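Local coordinates for protein pyruvate kinase (Cryptosporidium parvum, PDB 4DRS) that probably catalyses the last step of glycolysis, the magnesium- and potassium-dependent transfer of phosphate from phosphoenolpyruvate to ADP, giving pyruvate and ATP, at residues A[496-500]-A[522-526]; A[426-432]-A[448-454]; A[172-176]-A[187-193]. All coordinates share one frame. Residues are numbered along the deposited sequence.

Contact 1: residues A[496-500]-A[522-526]; sequences LIESG and IVRCP
Two hydrogen bonds tie the chain's C-terminus to the loop 496-500. The backbone N of G500 donates to C525 O at 3.0 Å (164°). S499 OG donates to P526 O, one oxygen of the terminal carboxylate, at 2.8 Å; K492 also bonds this hydroxyl. S499 CA adds a CA-H...O contact to C525 O at 3.4 Å. The CA atoms of S499 and C525 are 5.0 Å apart. G500 has phi/psi 88/-16, where a CB would jam against the preceding carbonyl. G500 O lies 3.0 Å from R524 NH1. The loop joins helix 480-493 to strand 502-506 in the C-terminal alpha/beta domain of pyruvate kinase. Strand 519-524 runs antiparallel to 502-506 and is outermost within this chain; I522 makes backbone hydrogen bonds to a second subunit. C525 is buried, with chi1 t (173°). C525 CB lies 3.3 Å from E498 O and 3.8 Å from I497 CD1. I497, with chi1 and chi2 both t, points toward the tail; L488 touches both I497 and C525.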
ATOM      1  N   LEU A 496      17.056  25.218  17.375  1.00 68.89           N
ATOM      2  CA  LEU A 496      15.963  24.434  16.803  1.00 65.61           C
ATOM      3  C   LEU A 496      15.942  24.532  15.281  1.00 64.18           C
ATOM      4  O   LEU A 496      15.409  23.652  14.607  1.00 64.99           O
ATOM      5  CB  LEU A 496      14.615  24.870  17.392  1.00 64.66           C
ATOM      6  CG  LEU A 496      14.463  24.831  18.918  1.00 64.82           C
ATOM      7  CD1 LEU A 496      13.153  25.479  19.350  1.00 63.71           C
ATOM      8  CD2 LEU A 496      14.562  23.410  19.453  1.00 65.25           C
ATOM      9  N   ILE A 497      16.533  25.602  14.752  1.00 64.11           N
ATOM     10  CA  ILE A 497      16.604  25.848  13.307  1.00 63.73           C
ATOM     11  C   ILE A 497      17.889  26.609  12.943  1.00 66.09           C
ATOM     12  O   ILE A 497      18.475  27.289  13.788  1.00 66.80           O
ATOM     13  CB  ILE A 497      15.342  26.600  12.790  1.00 60.52           C
ATOM     14  CG1 ILE A 497      15.280  26.584  11.255  1.00 59.10           C
ATOM     15  CG2 ILE A 497      15.272  28.016  13.361  1.00 59.47           C
ATOM     16  CD1 ILE A 497      13.926  26.920  10.664  1.00 57.15           C
ATOM     17  N   GLU A 498      18.319  26.481  11.689  1.00 68.02           N
ATOM     18  CA  GLU A 498      19.508  27.174  11.183  1.00 70.45           C
ATOM     19  C   GLU A 498      19.171  28.019   9.953  1.00 70.18           C
ATOM     20  O   GLU A 498      18.106  27.855   9.356  1.00 68.78           O
ATOM     21  CB  GLU A 498      20.602  26.166  10.827  1.00 72.92           C
ATOM     22  CG  GLU A 498      21.003  25.240  11.965  1.00 76.54           C
ATOM     23  CD  GLU A 498      21.938  24.133  11.519  1.00 80.25           C
ATOM     24  OE1 GLU A 498      21.602  23.408  10.556  1.00 81.10           O
ATOM     25  OE2 GLU A 498      23.014  23.981  12.137  1.00 82.76           O
ATOM     26  N   SER A 499      20.080  28.920   9.583  1.00 70.99           N
ATOM     27  CA  SER A 499      19.920  29.744   8.382  1.00 70.18           C
ATOM     28  C   SER A 499      19.817  28.871   7.136  1.00 68.16           C
ATOM     29  O   SER A 499      20.526  27.870   7.011  1.00 68.50           O
ATOM     30  CB  SER A 499      21.083  30.726   8.237  1.00 72.82           C
ATOM     31  OG  SER A 499      21.019  31.737   9.227  1.00 76.73           O
ATOM     32  N   GLY A 500      18.922  29.244   6.226  1.00 65.59           N
ATOM     33  CA  GLY A 500      18.706  28.474   5.003  1.00 63.30           C
ATOM     34  C   GLY A 500      17.686  27.353   5.127  1.00 60.58           C
ATOM     35  O   GLY A 500      17.208  26.838   4.114  1.00 60.01           O
ATOM     36  N   ILE A 522       5.282  28.916   3.386  1.00 49.79           N
ATOM     37  CA  ILE A 522       6.596  28.344   3.646  1.00 49.77           C
ATOM     38  C   ILE A 522       7.644  29.447   3.576  1.00 51.55           C
ATOM     39  O   ILE A 522       7.812  30.087   2.540  1.00 53.36           O
ATOM     40  CB  ILE A 522       6.945  27.204   2.664  1.00 48.29           C
ATOM     41  CG1 ILE A 522       5.771  26.225   2.545  1.00 46.80           C
ATOM     42  CG2 ILE A 522       8.221  26.496   3.105  1.00 47.54           C
ATOM     43  CD1 ILE A 522       6.035  25.022   1.666  1.00 46.26           C
ATOM     44  N   VAL A 523       8.333  29.666   4.692  1.00 52.86           N
ATOM     45  CA  VAL A 523       9.358  30.707   4.789  1.00 55.35           C
ATOM     46  C   VAL A 523      10.749  30.101   4.974  1.00 57.48           C
ATOM     47  O   VAL A 523      10.883  28.934   5.356  1.00 57.69           O
ATOM     48  CB  VAL A 523       9.062  31.705   5.936  1.00 55.55           C
ATOM     49  CG1 VAL A 523       7.833  32.543   5.615  1.00 55.61           C
ATOM     50  CG2 VAL A 523       8.885  30.983   7.268  1.00 55.16           C
ATOM     51  N   ARG A 524      11.779  30.897   4.697  1.00 60.34           N
ATOM     52  CA  ARG A 524      13.159  30.476   4.906  1.00 63.09           C
ATOM     53  C   ARG A 524      13.764  31.231   6.087  1.00 64.65           C
ATOM     54  O   ARG A 524      13.602  32.450   6.208  1.00 65.67           O
ATOM     55  CB  ARG A 524      13.990  30.694   3.638  1.00 65.30           C
ATOM     56  CG  ARG A 524      15.336  29.984   3.641  1.00 66.72           C
ATOM     57  CD  ARG A 524      16.195  30.426   2.469  1.00 69.08           C
ATOM     58  NE  ARG A 524      15.768  29.807   1.216  1.00 69.61           N
ATOM     59  CZ  ARG A 524      16.292  28.692   0.711  1.00 69.31           C
ATOM     60  NH1 ARG A 524      17.275  28.062   1.344  1.00 69.57           N
ATOM     61  NH2 ARG A 524      15.831  28.207  -0.435  1.00 67.77           N
ATOM     62  N   CYS A 525      14.449  30.495   6.960  1.00 65.31           N
ATOM     63  CA  CYS A 525      15.079  31.072   8.144  1.00 66.70           C
ATOM     64  C   CYS A 525      16.269  31.963   7.779  1.00 68.94           C
ATOM     65  O   CYS A 525      17.245  31.482   7.195  1.00 69.21           O
ATOM     66  CB  CYS A 525      15.521  29.967   9.101  1.00 65.58           C
ATOM     67  SG  CYS A 525      16.479  30.564  10.508  1.00 67.81           S
ATOM     68  N   PRO A 526      16.188  33.264   8.122  1.00 70.86           N
ATOM     69  CA  PRO A 526      17.272  34.208   7.830  1.00 74.07           C
ATOM     70  C   PRO A 526      18.569  33.840   8.549  1.00 75.55           C
ATOM     71  O   PRO A 526      19.637  33.822   7.939  1.00 77.18           O
ATOM     72  CB  PRO A 526      16.729  35.549   8.345  1.00 74.89           C
ATOM     73  CG  PRO A 526      15.662  35.188   9.326  1.00 74.01           C
ATOM     74  CD  PRO A 526      15.057  33.919   8.806  1.00 70.86           C
ATOM     75  OXT PRO A 526      18.583  33.541   9.745  1.00 75.64           O
TER

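Contact 2: residues A[426-432]-A[448-454]; sequences KLIITIT and QTIIACT. With SO4 (sulfate ion), chain C.
This is a buried pairing of two neighbouring parallel strands, 427-431 and 449-454, in the sheet of the C-terminal alpha/beta domain. The strand axes approach to 4.7 Å and cross at -20°. I428 pairs with I450, I429 with I451, T430 with A452 and I431 with C453, at CA-CA distances of 4.7 to 4.9 Å. The bonds run I428 N to T449 O (3.1 Å), I451 N to I428 O (2.8 Å), T430 N to I451 O (2.8 Å), C453 N to T430 O (2.8 Å) and T432 N to C453 O (2.9 Å). The strands belong to a beta-alpha-beta unit whose crossover helix is 436-443. That helix packs on I428, T430 and I450. The other face carries L427, I429, I431, I451 and C453. There L427 CD2 meets I451 CD1 at 3.8 Å and I429 CG2 meets C453 SG at 3.8 Å, with helix 480-493 over this face. All the isoleucines are m,t. At the N-terminal end a water receives from T449 N (2.9 Å) and donates to K426 O (3.1 Å). At the C-terminal end T432 OG1 lies 2.7 Å from sulfate O2 and O3. T434, T437 and E433 also bind this ion, probably from the crystallisation liquor.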
ATOM      1  N   LYS A 426      12.239  22.201   9.110  1.00 46.85           N
ATOM      2  CA  LYS A 426      12.700  21.883  10.454  1.00 47.01           C
ATOM      3  C   LYS A 426      11.675  22.257  11.515  1.00 45.10           C
ATOM      4  O   LYS A 426      11.686  21.695  12.610  1.00 45.69           O
ATOM      5  CB  LYS A 426      14.044  22.562  10.746  1.00 49.80           C
ATOM      6  CG  LYS A 426      15.143  22.261   9.732  1.00 53.47           C
ATOM      7  CD  LYS A 426      15.462  20.773   9.635  1.00 54.68           C
ATOM      8  CE  LYS A 426      16.541  20.506   8.596  1.00 56.53           C
ATOM      9  NZ  LYS A 426      16.780  19.045   8.413  1.00 58.93           N
ATOM     10  N   LEU A 427      10.794  23.201  11.190  1.00 43.35           N
ATOM     11  CA  LEU A 427       9.793  23.681  12.140  1.00 41.73           C
ATOM     12  C   LEU A 427       8.441  23.950  11.498  1.00 41.01           C
ATOM     13  O   LEU A 427       8.357  24.317  10.321  1.00 40.95           O
ATOM     14  CB  LEU A 427      10.265  24.971  12.816  1.00 42.40           C
ATOM     15  CG  LEU A 427      11.477  24.965  13.751  1.00 43.57           C
ATOM     16  CD1 LEU A 427      11.855  26.402  14.047  1.00 44.26           C
ATOM     17  CD2 LEU A 427      11.211  24.201  15.039  1.00 43.41           C
ATOM     18  N   ILE A 428       7.388  23.769  12.289  1.00 39.24           N
ATOM     19  CA  ILE A 428       6.059  24.245  11.937  1.00 37.95           C
ATOM     20  C   ILE A 428       5.656  25.304  12.963  1.00 38.65           C
ATOM     21  O   ILE A 428       5.446  24.994  14.139  1.00 38.58           O
ATOM     22  CB  ILE A 428       5.014  23.108  11.901  1.00 36.45           C
ATOM     23  CG1 ILE A 428       5.446  22.008  10.918  1.00 36.21           C
ATOM     24  CG2 ILE A 428       3.643  23.659  11.526  1.00 35.26           C
ATOM     25  CD1 ILE A 428       4.563  20.775  10.927  1.00 34.64           C
ATOM     26  N   ILE A 429       5.572  26.555  12.514  1.00 39.23           N
ATOM     27  CA  ILE A 429       5.209  27.667  13.387  1.00 39.92           C
ATOM     28  C   ILE A 429       3.745  28.037  13.175  1.00 41.14           C
ATOM     29  O   ILE A 429       3.311  28.238  12.040  1.00 42.00           O
ATOM     30  CB  ILE A 429       6.113  28.899  13.163  1.00 39.30           C
ATOM     31  CG1 ILE A 429       7.585  28.513  13.315  1.00 39.58           C
ATOM     32  CG2 ILE A 429       5.755  30.019  14.134  1.00 39.31           C
ATOM     33  CD1 ILE A 429       8.556  29.573  12.830  1.00 40.96           C
ATOM     34  N   THR A 430       2.988  28.111  14.268  1.00 41.59           N
ATOM     35  CA  THR A 430       1.574  28.465  14.189  1.00 43.52           C
ATOM     36  C   THR A 430       1.220  29.668  15.069  1.00 44.72           C
ATOM     37  O   THR A 430       1.504  29.684  16.266  1.00 45.35           O
ATOM     38  CB  THR A 430       0.647  27.255  14.478  1.00 43.57           C
ATOM     39  OG1 THR A 430      -0.723  27.658  14.363  1.00 45.19           O
ATOM     40  CG2 THR A 430       0.886  26.675  15.871  1.00 42.78           C
ATOM     41  N   ILE A 431       0.627  30.683  14.455  1.00 45.81           N
ATOM     42  CA  ILE A 431       0.147  31.848  15.182  1.00 47.77           C
ATOM     43  C   ILE A 431      -1.291  31.544  15.583  1.00 48.19           C
ATOM     44  O   ILE A 431      -2.151  31.353  14.729  1.00 48.14           O
ATOM     45  CB  ILE A 431       0.228  33.135  14.326  1.00 49.21           C
ATOM     46  CG1 ILE A 431       1.680  33.434  13.933  1.00 50.07           C
ATOM     47  CG2 ILE A 431      -0.372  34.323  15.064  1.00 49.24           C
ATOM     48  CD1 ILE A 431       1.831  34.527  12.892  1.00 51.35           C
ATOM     49  N   THR A 432      -1.536  31.479  16.887  1.00 49.77           N
ATOM     50  CA  THR A 432      -2.827  31.042  17.404  1.00 51.41           C
ATOM     51  C   THR A 432      -3.265  31.857  18.618  1.00 53.39           C
ATOM     52  O   THR A 432      -2.436  32.287  19.421  1.00 54.32           O
ATOM     53  CB  THR A 432      -2.828  29.527  17.728  1.00 51.39           C
ATOM     54  OG1 THR A 432      -4.134  29.126  18.158  1.00 52.67           O
ATOM     55  CG2 THR A 432      -1.798  29.180  18.809  1.00 50.39           C
ATOM     56  N   GLN A 448       8.595  17.401  12.577  1.00 39.35           N
ATOM     57  CA  GLN A 448       9.077  18.732  12.941  1.00 39.96           C
ATOM     58  C   GLN A 448       8.467  19.159  14.262  1.00 39.97           C
ATOM     59  O   GLN A 448       7.307  18.848  14.551  1.00 39.65           O
ATOM     60  CB  GLN A 448       8.721  19.770  11.869  1.00 39.65           C
ATOM     61  CG  GLN A 448       9.357  19.542  10.507  1.00 40.73           C
ATOM     62  CD  GLN A 448       8.643  18.479   9.695  1.00 41.37           C
ATOM     63  OE1 GLN A 448       7.512  18.100  10.009  1.00 41.60           O
ATOM     64  NE2 GLN A 448       9.294  17.997   8.644  1.00 41.79           N
ATOM     65  N   THR A 449       9.255  19.870  15.062  1.00 40.18           N
ATOM     66  CA  THR A 449       8.749  20.497  16.276  1.00 40.21           C
ATOM     67  C   THR A 449       7.729  21.571  15.901  1.00 38.56           C
ATOM     68  O   THR A 449       7.917  22.298  14.920  1.00 37.78           O
ATOM     69  CB  THR A 449       9.904  21.084  17.124  1.00 42.41           C
ATOM     70  OG1 THR A 449      10.594  20.011  17.781  1.00 45.21           O
ATOM     71  CG2 THR A 449       9.389  22.060  18.183  1.00 41.15           C
ATOM     72  N   ILE A 450       6.641  21.637  16.665  1.00 36.97           N
ATOM     73  CA  ILE A 450       5.608  22.640  16.462  1.00 35.95           C
ATOM     74  C   ILE A 450       5.820  23.794  17.436  1.00 36.92           C
ATOM     75  O   ILE A 450       5.834  23.597  18.654  1.00 36.99           O
ATOM     76  CB  ILE A 450       4.191  22.065  16.674  1.00 35.25           C
ATOM     77  CG1 ILE A 450       3.993  20.778  15.872  1.00 34.38           C
ATOM     78  CG2 ILE A 450       3.128  23.098  16.306  1.00 34.62           C
ATOM     79  CD1 ILE A 450       2.939  19.866  16.461  1.00 34.03           C
ATOM     80  N   ILE A 451       5.976  24.997  16.893  1.00 37.52           N
ATOM     81  CA  ILE A 451       6.118  26.193  17.714  1.00 38.81           C
ATOM     82  C   ILE A 451       4.842  27.025  17.648  1.00 38.92           C
ATOM     83  O   ILE A 451       4.484  27.540  16.586  1.00 39.55           O
ATOM     84  CB  ILE A 451       7.361  27.026  17.310  1.00 40.00           C
ATOM     85  CG1 ILE A 451       8.634  26.201  17.548  1.00 40.67           C
ATOM     86  CG2 ILE A 451       7.397  28.343  18.077  1.00 40.28           C
ATOM     87  CD1 ILE A 451       9.932  26.930  17.274  1.00 42.63           C
ATOM     88  N   ALA A 452       4.161  27.132  18.786  1.00 38.87           N
ATOM     89  CA  ALA A 452       2.911  27.877  18.888  1.00 39.12           C
ATOM     90  C   ALA A 452       3.141  29.278  19.443  1.00 40.58           C
ATOM     91  O   ALA A 452       3.655  29.432  20.555  1.00 41.02           O
ATOM     92  CB  ALA A 452       1.916  27.126  19.756  1.00 37.87           C
ATOM     93  N   CYS A 453       2.747  30.287  18.665  1.00 41.06           N
ATOM     94  CA  CYS A 453       2.903  31.687  19.048  1.00 42.28           C
ATOM     95  C   CYS A 453       1.572  32.293  19.435  1.00 42.70           C
ATOM     96  O   CYS A 453       0.638  32.339  18.632  1.00 42.59           O
ATOM     97  CB  CYS A 453       3.508  32.500  17.909  1.00 43.22           C
ATOM     98  SG  CYS A 453       5.106  31.897  17.351  1.00 45.76           S
ATOM     99  N   THR A 454       1.502  32.778  20.668  1.00 42.98           N
ATOM    100  CA  THR A 454       0.272  33.328  21.211  1.00 43.23           C
ATOM    101  C   THR A 454       0.591  34.508  22.122  1.00 43.84           C
ATOM    102  O   THR A 454       1.719  34.643  22.601  1.00 43.95           O
ATOM    103  CB  THR A 454      -0.544  32.245  21.964  1.00 42.55           C
ATOM    104  OG1 THR A 454      -1.776  32.802  22.433  1.00 43.51           O
ATOM    105  CG2 THR A 454       0.237  31.677  23.153  1.00 42.10           C
TER
HETATM  106  S   SO4 C 601      -6.547  29.335  16.125  1.00 55.30           S
HETATM  107  O1  SO4 C 601      -6.019  30.399  15.249  1.00 56.65           O
HETATM  108  O2  SO4 C 601      -5.619  28.190  16.079  1.00 54.00           O
HETATM  109  O3  SO4 C 601      -6.647  29.824  17.517  1.00 57.00           O
HETATM  110  O4  SO4 C 601      -7.898  28.928  15.684  1.00 54.25           O
HETATM  111  O   HOH W   1      12.150  19.496  14.755  1.00 57.35           O

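Contact 3: residues A[172-176]-A[187-193]; sequences SLSTQ and CKVLNSV
C187 opens 187-193, on strand 184-188, antiparallel to strand 173-180. C187 CB points toward 172-176 and comes within 3.5 Å of T175 CB. C187 CA makes a CA-H...O contact with Q176 O at 3.2 Å. K188 N donates to the same Q176 O at 2.8 Å. The return bond, Q176 N to K188 O, is weak: 3.3 Å with an angle of 127°. K188 O also lies 3.4 Å from T175 CA. The two strands form a beta hairpin in the small all-beta part of the chain, set apart from the eight-stranded barrel. This is the B domain of pyruvate kinases, which is inserted into the barrel sequence.

V189 sits across from T175, with CA atoms 4.6 Å apart. V189 CB points away from 172-176, yet V189 CG1 packs on L173 CD1 at 3.8 Å. L128 and L134 touch both L173 and V189. T175 OG1 bonds V166 O of the neighbouring strand 165-168. L190 N donates to S174 O at 2.9 Å (160°), the last backbone bond between the two segments. The m,t side chain of L190 points toward 172-176, with L190 CD1 3.4 Å from S174 OG and 3.5 Å from T175 O. L190 itself turns the chain, at phi/psi -90/-39. N191 and S192 then bow outward, and S192 OG bonds A130 N. V193 returns with chi1 t: V193 CG2 lies 3.1 Å from S172 O and V193 CG1 4.2 Å from S172 CB. S172 and L173 form a classic beta bulge, both facing I168. S172 OG bonds A169 O.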
ATOM      1  N   SER A 172      -3.508  -5.450  50.240  1.00110.68           N
ATOM      2  CA  SER A 172      -2.520  -5.722  51.279  1.00111.38           C
ATOM      3  C   SER A 172      -3.202  -6.411  52.451  1.00109.56           C
ATOM      4  O   SER A 172      -2.830  -7.521  52.828  1.00113.64           O
ATOM      5  CB  SER A 172      -1.831  -4.432  51.731  1.00110.92           C
ATOM      6  OG  SER A 172      -1.277  -3.737  50.628  1.00111.83           O
ATOM      7  N   LEU A 173      -4.212  -5.751  53.013  1.00105.53           N
ATOM      8  CA  LEU A 173      -5.020  -6.332  54.073  1.00103.69           C
ATOM      9  C   LEU A 173      -6.343  -6.840  53.503  1.00102.95           C
ATOM     10  O   LEU A 173      -7.265  -6.059  53.241  1.00 99.27           O
ATOM     11  CB  LEU A 173      -5.248  -5.316  55.198  1.00102.06           C
ATOM     12  CG  LEU A 173      -6.063  -5.733  56.426  1.00102.14           C
ATOM     13  CD1 LEU A 173      -5.424  -6.906  57.154  1.00106.80           C
ATOM     14  CD2 LEU A 173      -6.227  -4.546  57.358  1.00100.38           C
ATOM     15  N   SER A 174      -6.411  -8.154  53.294  1.00103.32           N
ATOM     16  CA  SER A 174      -7.614  -8.808  52.794  1.00101.06           C
ATOM     17  C   SER A 174      -8.424  -9.342  53.968  1.00100.91           C
ATOM     18  O   SER A 174      -7.909 -10.092  54.800  1.00102.54           O
ATOM     19  CB  SER A 174      -7.249  -9.939  51.831  1.00102.37           C
ATOM     20  OG  SER A 174      -8.406 -10.506  51.244  1.00101.84           O
ATOM     21  N   THR A 175      -9.689  -8.936  54.034  1.00 99.45           N
ATOM     22  CA  THR A 175     -10.570  -9.316  55.137  1.00 99.43           C
ATOM     23  C   THR A 175     -11.905  -9.860  54.631  1.00 98.41           C
ATOM     24  O   THR A 175     -12.164  -9.879  53.425  1.00 97.88           O
ATOM     25  CB  THR A 175     -10.829  -8.131  56.093  1.00 98.40           C
ATOM     26  OG1 THR A 175     -11.362  -7.024  55.355  1.00 95.97           O
ATOM     27  CG2 THR A 175      -9.547  -7.702  56.804  1.00 99.02           C
ATOM     28  N   GLN A 176     -12.746 -10.305  55.562  1.00 97.57           N
ATOM     29  CA  GLN A 176     -14.066 -10.825  55.233  1.00 96.05           C
ATOM     30  C   GLN A 176     -15.045 -10.487  56.352  1.00 94.44           C
ATOM     31  O   GLN A 176     -14.780 -10.765  57.524  1.00 97.66           O
ATOM     32  CB  GLN A 176     -14.001 -12.338  55.011  1.00 99.60           C
ATOM     33  CG  GLN A 176     -15.255 -12.941  54.398  1.00100.81           C
ATOM     34  CD  GLN A 176     -15.163 -14.447  54.251  1.00104.33           C
ATOM     35  OE1 GLN A 176     -14.805 -15.158  55.193  1.00106.16           O
ATOM     36  NE2 GLN A 176     -15.495 -14.946  53.065  1.00106.14           N
ATOM     37  N   CYS A 187     -14.515  -7.609  60.637  1.00 92.33           N
ATOM     38  CA  CYS A 187     -13.959  -8.467  59.599  1.00 94.76           C
ATOM     39  C   CYS A 187     -13.000  -9.501  60.176  1.00101.01           C
ATOM     40  O   CYS A 187     -12.574  -9.393  61.329  1.00102.41           O
ATOM     41  CB  CYS A 187     -13.240  -7.625  58.547  1.00 92.34           C
ATOM     42  SG  CYS A 187     -14.300  -6.446  57.685  1.00 88.56           S
ATOM     43  N   LYS A 188     -12.673 -10.503  59.364  1.00105.70           N
ATOM     44  CA  LYS A 188     -11.698 -11.520  59.738  1.00111.02           C
ATOM     45  C   LYS A 188     -10.480 -11.399  58.829  1.00112.68           C
ATOM     46  O   LYS A 188     -10.576 -11.620  57.618  1.00111.56           O
ATOM     47  CB  LYS A 188     -12.315 -12.917  59.634  1.00113.97           C
ATOM     48  CG  LYS A 188     -11.465 -14.028  60.237  1.00120.54           C
ATOM     49  CD  LYS A 188     -12.081 -15.402  60.005  1.00123.99           C
ATOM     50  CE  LYS A 188     -11.919 -15.859  58.561  1.00124.63           C
ATOM     51  NZ  LYS A 188     -12.540 -17.194  58.336  1.00127.78           N
ATOM     52  N   VAL A 189      -9.345 -11.033  59.426  1.00114.79           N
ATOM     53  CA  VAL A 189      -8.083 -10.879  58.697  1.00115.55           C
ATOM     54  C   VAL A 189      -7.692 -12.204  58.046  1.00118.49           C
ATOM     55  O   VAL A 189      -7.498 -13.212  58.731  1.00122.02           O
ATOM     56  CB  VAL A 189      -6.951 -10.358  59.614  1.00116.57           C
ATOM     57  CG1 VAL A 189      -5.632 -10.278  58.858  1.00117.58           C
ATOM     58  CG2 VAL A 189      -7.312  -8.992  60.183  1.00113.90           C
ATOM     59  N   LEU A 190      -7.595 -12.193  56.719  1.00117.90           N
ATOM     60  CA  LEU A 190      -7.341 -13.408  55.946  1.00122.10           C
ATOM     61  C   LEU A 190      -5.852 -13.669  55.729  1.00126.30           C
ATOM     62  O   LEU A 190      -5.411 -14.818  55.764  1.00130.90           O
ATOM     63  CB  LEU A 190      -8.075 -13.362  54.598  1.00120.28           C
ATOM     64  CG  LEU A 190      -9.596 -13.158  54.602  1.00117.55           C
ATOM     65  CD1 LEU A 190     -10.095 -12.753  53.223  1.00114.55           C
ATOM     66  CD2 LEU A 190     -10.340 -14.387  55.108  1.00119.61           C
ATOM     67  N   ASN A 191      -5.088 -12.602  55.492  1.00125.83           N
ATOM     68  CA  ASN A 191      -3.648 -12.715  55.248  1.00128.44           C
ATOM     69  C   ASN A 191      -2.834 -11.677  56.022  1.00127.16           C
ATOM     70  O   ASN A 191      -3.153 -10.484  56.001  1.00122.58           O
ATOM     71  CB  ASN A 191      -3.343 -12.641  53.748  1.00129.42           C
ATOM     72  CG  ASN A 191      -3.954 -13.794  52.966  1.00132.67           C
ATOM     73  OD1 ASN A 191      -5.172 -13.868  52.789  1.00130.63           O
ATOM     74  ND2 ASN A 191      -3.106 -14.695  52.484  1.00137.36           N
ATOM     75  N   SER A 192      -1.783 -12.147  56.695  1.00130.21           N
ATOM     76  CA  SER A 192      -0.957 -11.317  57.577  1.00129.92           C
ATOM     77  C   SER A 192      -0.024 -10.382  56.804  1.00129.06           C
ATOM     78  O   SER A 192       0.935 -10.838  56.174  1.00131.67           O
ATOM     79  CB  SER A 192      -0.133 -12.201  58.519  1.00134.21           C
ATOM     80  OG  SER A 192      -0.916 -13.247  59.065  1.00136.75           O
ATOM     81  N   VAL A 193      -0.308  -9.079  56.864  1.00126.40           N
ATOM     82  CA  VAL A 193       0.485  -8.051  56.166  1.00124.90           C
ATOM     83  C   VAL A 193       0.612  -6.778  57.024  1.00121.93           C
ATOM     84  O   VAL A 193      -0.046  -6.648  58.061  1.00119.99           O
ATOM     85  CB  VAL A 193      -0.103  -7.716  54.764  1.00123.62           C
ATOM     86  CG1 VAL A 193       0.772  -6.720  54.014  1.00123.47           C
ATOM     87  CG2 VAL A 193      -0.261  -8.970  53.914  1.00126.31           C
TER

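Contacts 1 and 2 share the sheet of the C-terminal alpha/beta domain. Their centres are 13 Å apart and they touch: I497 CB packs on L427 CD1 at 3.7 Å, and L496 CD1 on I451 CD1 at 4.1 Å. Contact 2 is the buried interior, a regular parallel ladder with mostly aliphatic side chains. Contact 1 is the more exposed border, where a loop and the chain terminus meet through a few polar bonds. Contact 3 lies in a different domain, on the other side of the chain's centre, with nearest atoms about 42 Å from contact 2 and 44 Å from contact 1. It is antiparallel and partly buried; its ladder is short, and ends where 191-192 bow away.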